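Local coordinates for metagenomic carboxyl esterase MGS0156 (Uncultured organism, PDB 5D8M), which probably hydrolyses the ester bonds of carboxylic esters, releasing an acid and an alcohol, at residues P172-A175 with A176-A180; I139-V142 with V143-P147. One frame throughout, in Å; residues are numbered along the deposited sequence.

Overall arrangement
Both contacts are local and lie where a helix ends, far from the centre of the chain, beside neighbouring inner strands of the parallel sheet. Contact 2 comes first and ends helix 132-143 in a turn before strand 151-157. Contact 1 ends the short helix 172-177, which leads on to strand 178-184. Their centres lie about 11 Å apart. L174 CD1 packs on V143 CG1 at 3.6 Å, and D173 and H140 probably share a hydrogen bond. Both are partly buried, and both touch strand 151-157 and helix 159-170. In contact 1 the buried hydroxyl of T178 binds a main-chain carbonyl. In contact 2 the exposed K145 does so, with a water beside it.

Contact 1 (P172-A175 with A176-A180); sequences PDLA and ARTAA
The chi1 of T178, -60°, places OG1 on the side of its own backbone N and turns the hydroxyl back to the last helical turn. There OG1 donates to L174 O at 2.8 Å. The chi1 of L174, 174°, lets the isobutyl end reach T178, with CD1 3.6 Å from the same OG1. The carbonyl of L174 also accepts from R177 N at 3.0 Å. One donor lies above the carbonyl plane and the other below it. Just before, A176 N donates to P172 O at 2.9 Å, an i to i+4 helical bond. T178 N donates to A175 O at 3.1 Å. Like the R177 N bond to L174 O, it is of the i to i+3 kind, and the helix is weakly bonded here. This helix-to-strand joint belongs to a parallel sheet consistent with the alpha/beta-hydrolase fold. L168 of helix 159-170 and F154 of strand 151-157 touch the T178 side chain. A valine here would lack the hydroxyl and would probably leave L174 O with one donor fewer and the strand entry without this tie to the helix. R177 extends outward, and its NH1 bonds D150 O. The chemistry implies that a buried hydroxyl and a backbone N-H share one carbonyl near the helix end.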
ATOM      1  N   PRO A 172     -12.139  -1.943  18.489  1.00 24.85           N
ATOM      2  CA  PRO A 172     -12.311  -3.401  18.555  1.00 26.39           C
ATOM      3  C   PRO A 172     -13.468  -3.916  17.697  1.00 25.58           C
ATOM      4  O   PRO A 172     -13.401  -5.026  17.192  1.00 28.55           O
ATOM      5  CB  PRO A 172     -12.599  -3.654  20.039  1.00 29.93           C
ATOM      6  CG  PRO A 172     -11.953  -2.513  20.742  1.00 32.80           C
ATOM      7  CD  PRO A 172     -12.067  -1.323  19.824  1.00 26.13           C
ATOM      8  N   ASP A 173     -14.524  -3.133  17.534  1.00 24.57           N
ATOM      9  CA  ASP A 173     -15.625  -3.592  16.701  1.00 29.31           C
ATOM     10  C   ASP A 173     -15.223  -3.655  15.218  1.00 30.01           C
ATOM     11  O   ASP A 173     -15.688  -4.532  14.488  1.00 28.87           O
ATOM     12  CB  ASP A 173     -16.856  -2.705  16.893  1.00 35.98           C
ATOM     13  CG  ASP A 173     -16.564  -1.229  16.673  1.00 39.85           C
ATOM     14  OD1 ASP A 173     -15.441  -0.774  16.982  1.00 38.64           O
ATOM     15  OD2 ASP A 173     -17.474  -0.513  16.207  1.00 42.00           O
ATOM     16  N   LEU A 174     -14.358  -2.742  14.769  1.00 24.42           N
ATOM     17  CA  LEU A 174     -13.838  -2.841  13.410  1.00 18.95           C
ATOM     18  C   LEU A 174     -12.925  -4.070  13.280  1.00 18.43           C
ATOM     19  O   LEU A 174     -12.983  -4.808  12.299  1.00 22.45           O
ATOM     20  CB  LEU A 174     -13.077  -1.571  13.024  1.00 17.51           C
ATOM     21  CG  LEU A 174     -12.382  -1.658  11.676  1.00 18.01           C
ATOM     22  CD1 LEU A 174     -13.446  -1.853  10.589  1.00 20.18           C
ATOM     23  CD2 LEU A 174     -11.548  -0.415  11.399  1.00 16.50           C
ATOM     24  N   ALA A 175     -12.087  -4.298  14.277  1.00 17.77           N
ATOM     25  CA  ALA A 175     -11.198  -5.466  14.264  1.00 19.37           C
ATOM     26  C   ALA A 175     -12.001  -6.752  14.133  1.00 25.70           C
ATOM     27  O   ALA A 175     -11.677  -7.625  13.326  1.00 25.97           O
ATOM     28  CB  ALA A 175     -10.366  -5.514  15.520  1.00 19.85           C
ATOM     29  N   ALA A 176     -13.056  -6.863  14.932  1.00 26.80           N
ATOM     30  CA  ALA A 176     -13.901  -8.061  14.919  1.00 28.34           C
ATOM     31  C   ALA A 176     -14.607  -8.237  13.572  1.00 25.38           C
ATOM     32  O   ALA A 176     -14.985  -9.334  13.196  1.00 28.73           O
ATOM     33  CB  ALA A 176     -14.914  -7.993  16.033  1.00 29.22           C
ATOM     34  N   ARG A 177     -14.779  -7.143  12.851  1.00 24.28           N
ATOM     35  CA  ARG A 177     -15.463  -7.139  11.565  1.00 29.16           C
ATOM     36  C   ARG A 177     -14.521  -7.483  10.386  1.00 26.97           C
ATOM     37  O   ARG A 177     -14.963  -7.829   9.289  1.00 25.65           O
ATOM     38  CB  ARG A 177     -16.087  -5.754  11.350  1.00 28.73           C
ATOM     39  CG  ARG A 177     -16.863  -5.572  10.076  1.00 32.62           C
ATOM     40  CD  ARG A 177     -18.174  -6.354  10.112  1.00 36.81           C
ATOM     41  NE  ARG A 177     -18.831  -6.287   8.811  1.00 36.81           N
ATOM     42  CZ  ARG A 177     -18.611  -7.152   7.822  1.00 34.23           C
ATOM     43  NH1 ARG A 177     -17.759  -8.159   7.997  1.00 29.86           N
ATOM     44  NH2 ARG A 177     -19.245  -7.009   6.660  1.00 32.27           N
ATOM     45  N   THR A 178     -13.220  -7.365  10.618  1.00 19.94           N
ATOM     46  CA  THR A 178     -12.244  -7.373   9.527  1.00 18.17           C
ATOM     47  C   THR A 178     -11.567  -8.732   9.386  1.00 19.33           C
ATOM     48  O   THR A 178     -11.030  -9.249  10.368  1.00 21.67           O
ATOM     49  CB  THR A 178     -11.167  -6.286   9.762  1.00 19.98           C
ATOM     50  OG1 THR A 178     -11.798  -4.997   9.816  1.00 20.68           O
ATOM     51  CG2 THR A 178     -10.108  -6.286   8.647  1.00 18.73           C
ATOM     52  N   ALA A 179     -11.552  -9.297   8.181  1.00 16.75           N
ATOM     53  CA  ALA A 179     -10.835 -10.559   7.964  1.00 19.58           C
ATOM     54  C   ALA A 179      -9.335 -10.366   7.660  1.00 17.15           C
ATOM     55  O   ALA A 179      -8.494 -11.157   8.095  1.00 14.31           O
ATOM     56  CB  ALA A 179     -11.478 -11.351   6.855  1.00 19.37           C
ATOM     57  N   ALA A 180      -9.003  -9.329   6.914  1.00 15.06           N
ATOM     58  CA  ALA A 180      -7.636  -9.206   6.419  1.00 16.03           C
ATOM     59  C   ALA A 180      -7.274  -7.781   6.077  1.00 15.15           C
ATOM     60  O   ALA A 180      -8.148  -6.981   5.703  1.00 14.48           O
ATOM     61  CB  ALA A 180      -7.445 -10.101   5.190  1.00 17.25           C
TER

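Contact 2 (I139-V142 with V143-P147); sequences IHEV and VAKLP
V143 packs against the turn before it on the buried side of the helix. Its CG2 sits 3.4 Å from I139 O and 4.4 Å from I139 CG2. V143 N donates to that same oxygen at 3.0 Å, nearly straight at the hydrogen (178°). The methyl and the N-H thus meet one carbonyl. F154 of strand 151-157 touches both I139 and V143, and L174 also touches V143. The next bond, A144 N to H140 O, is longer at 3.2 Å. Helix 132-143 then closes in a type I beta turn from V143 to L146, with L146 N bonded to V143 O, and the chain heads for strand 151-157 of the parallel sheet, consistent with an alpha/beta-hydrolase fold. K145 N donates to V142 O at 2.9 Å from above the carbonyl plane. The other side is looser and faces solvent. The K145 chain is extended as far as CE and bends only at its last torsion (chi4 68°), which turns NZ back over the helix to donate to E141 O at 3.2 Å. The E141 carboxylate stays beyond salt-bridge range. A water joins the two charges instead, giving a hydrogen to E141 OE2 and accepting one from K145 NZ.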
ATOM      1  N   ILE A 139     -12.715   5.585   8.346  1.00 12.44           N
ATOM      2  CA  ILE A 139     -12.712   4.193   7.927  1.00 13.05           C
ATOM      3  C   ILE A 139     -13.674   3.378   8.792  1.00 14.67           C
ATOM      4  O   ILE A 139     -14.499   2.599   8.282  1.00 15.65           O
ATOM      5  CB  ILE A 139     -11.286   3.620   7.996  1.00 11.61           C
ATOM      6  CG1 ILE A 139     -10.395   4.342   6.972  1.00  9.25           C
ATOM      7  CG2 ILE A 139     -11.303   2.131   7.733  1.00 11.14           C
ATOM      8  CD1 ILE A 139      -8.898   4.154   7.230  1.00 10.80           C
ATOM      9  N   HIS A 140     -13.584   3.585  10.097  1.00 13.92           N
ATOM     10  CA  HIS A 140     -14.512   2.991  11.043  1.00 17.95           C
ATOM     11  C   HIS A 140     -15.985   3.229  10.653  1.00 20.17           C
ATOM     12  O   HIS A 140     -16.801   2.304  10.676  1.00 18.27           O
ATOM     13  CB  HIS A 140     -14.247   3.557  12.439  1.00 17.46           C
ATOM     14  CG  HIS A 140     -15.078   2.938  13.510  1.00 21.76           C
ATOM     15  ND1 HIS A 140     -15.609   3.671  14.549  1.00 24.66           N
ATOM     16  CD2 HIS A 140     -15.451   1.653  13.724  1.00 23.33           C
ATOM     17  CE1 HIS A 140     -16.277   2.863  15.355  1.00 29.48           C
ATOM     18  NE2 HIS A 140     -16.200   1.634  14.875  1.00 27.01           N
ATOM     19  N   GLU A 141     -16.333   4.459  10.289  1.00 17.59           N
ATOM     20  CA  GLU A 141     -17.732   4.754   9.957  1.00 19.51           C
ATOM     21  C   GLU A 141     -18.164   4.123   8.622  1.00 19.13           C
ATOM     22  O   GLU A 141     -19.313   3.706   8.456  1.00 21.29           O
ATOM     23  CB  GLU A 141     -17.976   6.265   9.905  1.00 23.41           C
ATOM     24  CG  GLU A 141     -17.715   6.994  11.202  1.00 30.58           C
ATOM     25  CD  GLU A 141     -18.569   6.487  12.354  1.00 45.33           C
ATOM     26  OE1 GLU A 141     -18.067   6.494  13.494  1.00 49.37           O
ATOM     27  OE2 GLU A 141     -19.740   6.095  12.129  1.00 50.42           O
ATOM     28  N   VAL A 142     -17.255   4.075   7.663  1.00 14.87           N
ATOM     29  CA  VAL A 142     -17.566   3.489   6.364  1.00 15.96           C
ATOM     30  C   VAL A 142     -17.856   1.989   6.503  1.00 15.05           C
ATOM     31  O   VAL A 142     -18.886   1.504   6.060  1.00 18.01           O
ATOM     32  CB  VAL A 142     -16.407   3.688   5.338  1.00 16.85           C
ATOM     33  CG1 VAL A 142     -16.620   2.780   4.109  1.00 16.22           C
ATOM     34  CG2 VAL A 142     -16.317   5.150   4.909  1.00 16.97           C
ATOM     35  N   VAL A 143     -16.935   1.264   7.121  1.00 14.84           N
ATOM     36  CA  VAL A 143     -17.067  -0.183   7.226  1.00 16.00           C
ATOM     37  C   VAL A 143     -18.312  -0.582   8.019  1.00 19.66           C
ATOM     38  O   VAL A 143     -18.992  -1.562   7.664  1.00 18.09           O
ATOM     39  CB  VAL A 143     -15.803  -0.780   7.835  1.00 18.71           C
ATOM     40  CG1 VAL A 143     -15.978  -2.280   8.080  1.00 21.87           C
ATOM     41  CG2 VAL A 143     -14.659  -0.540   6.893  1.00 19.31           C
ATOM     42  N   ALA A 144     -18.657   0.224   9.027  1.00 18.94           N
ATOM     43  CA  ALA A 144     -19.869   0.013   9.805  1.00 23.47           C
ATOM     44  C   ALA A 144     -21.131  -0.017   8.950  1.00 25.66           C
ATOM     45  O   ALA A 144     -22.133  -0.581   9.373  1.00 23.10           O
ATOM     46  CB  ALA A 144     -20.019   1.097  10.890  1.00 24.52           C
ATOM     47  N   LYS A 145     -21.080   0.577   7.758  1.00 21.35           N
ATOM     48  CA  LYS A 145     -22.252   0.667   6.895  1.00 24.62           C
ATOM     49  C   LYS A 145     -22.244  -0.360   5.760  1.00 22.00           C
ATOM     50  O   LYS A 145     -23.175  -0.415   4.970  1.00 24.23           O
ATOM     51  CB  LYS A 145     -22.363   2.083   6.309  1.00 22.77           C
ATOM     52  CG  LYS A 145     -22.598   3.157   7.359  1.00 25.89           C
ATOM     53  CD  LYS A 145     -22.713   4.526   6.700  1.00 28.81           C
ATOM     54  CE  LYS A 145     -22.899   5.638   7.726  1.00 28.21           C
ATOM     55  NZ  LYS A 145     -21.684   5.838   8.541  1.00 27.35           N
ATOM     56  N   LEU A 146     -21.181  -1.145   5.665  1.00 22.44           N
ATOM     57  CA  LEU A 146     -21.067  -2.169   4.628  1.00 19.31           C
ATOM     58  C   LEU A 146     -21.935  -3.358   5.033  1.00 25.47           C
ATOM     59  O   LEU A 146     -22.179  -3.540   6.215  1.00 22.83           O
ATOM     60  CB  LEU A 146     -19.603  -2.576   4.435  1.00 17.53           C
ATOM     61  CG  LEU A 146     -18.717  -1.511   3.788  1.00 16.66           C
ATOM     62  CD1 LEU A 146     -17.274  -1.941   3.704  1.00 17.08           C
ATOM     63  CD2 LEU A 146     -19.258  -1.143   2.395  1.00 20.10           C
ATOM     64  N   PRO A 147     -22.419  -4.151   4.054  1.00 27.97           N
ATOM     65  CA  PRO A 147     -23.280  -5.303   4.354  1.00 30.78           C
ATOM     66  C   PRO A 147     -22.616  -6.273   5.336  1.00 26.55           C
ATOM     67  O   PRO A 147     -21.434  -6.582   5.202  1.00 24.00           O
ATOM     68  CB  PRO A 147     -23.480  -5.964   2.983  1.00 32.33           C
ATOM     69  CG  PRO A 147     -23.229  -4.856   1.991  1.00 32.89           C
ATOM     70  CD  PRO A 147     -22.132  -4.041   2.610  1.00 28.71           C
TER
HETATM   71  O   HOH W   1     -21.722   7.603  10.985  1.00 45.46           O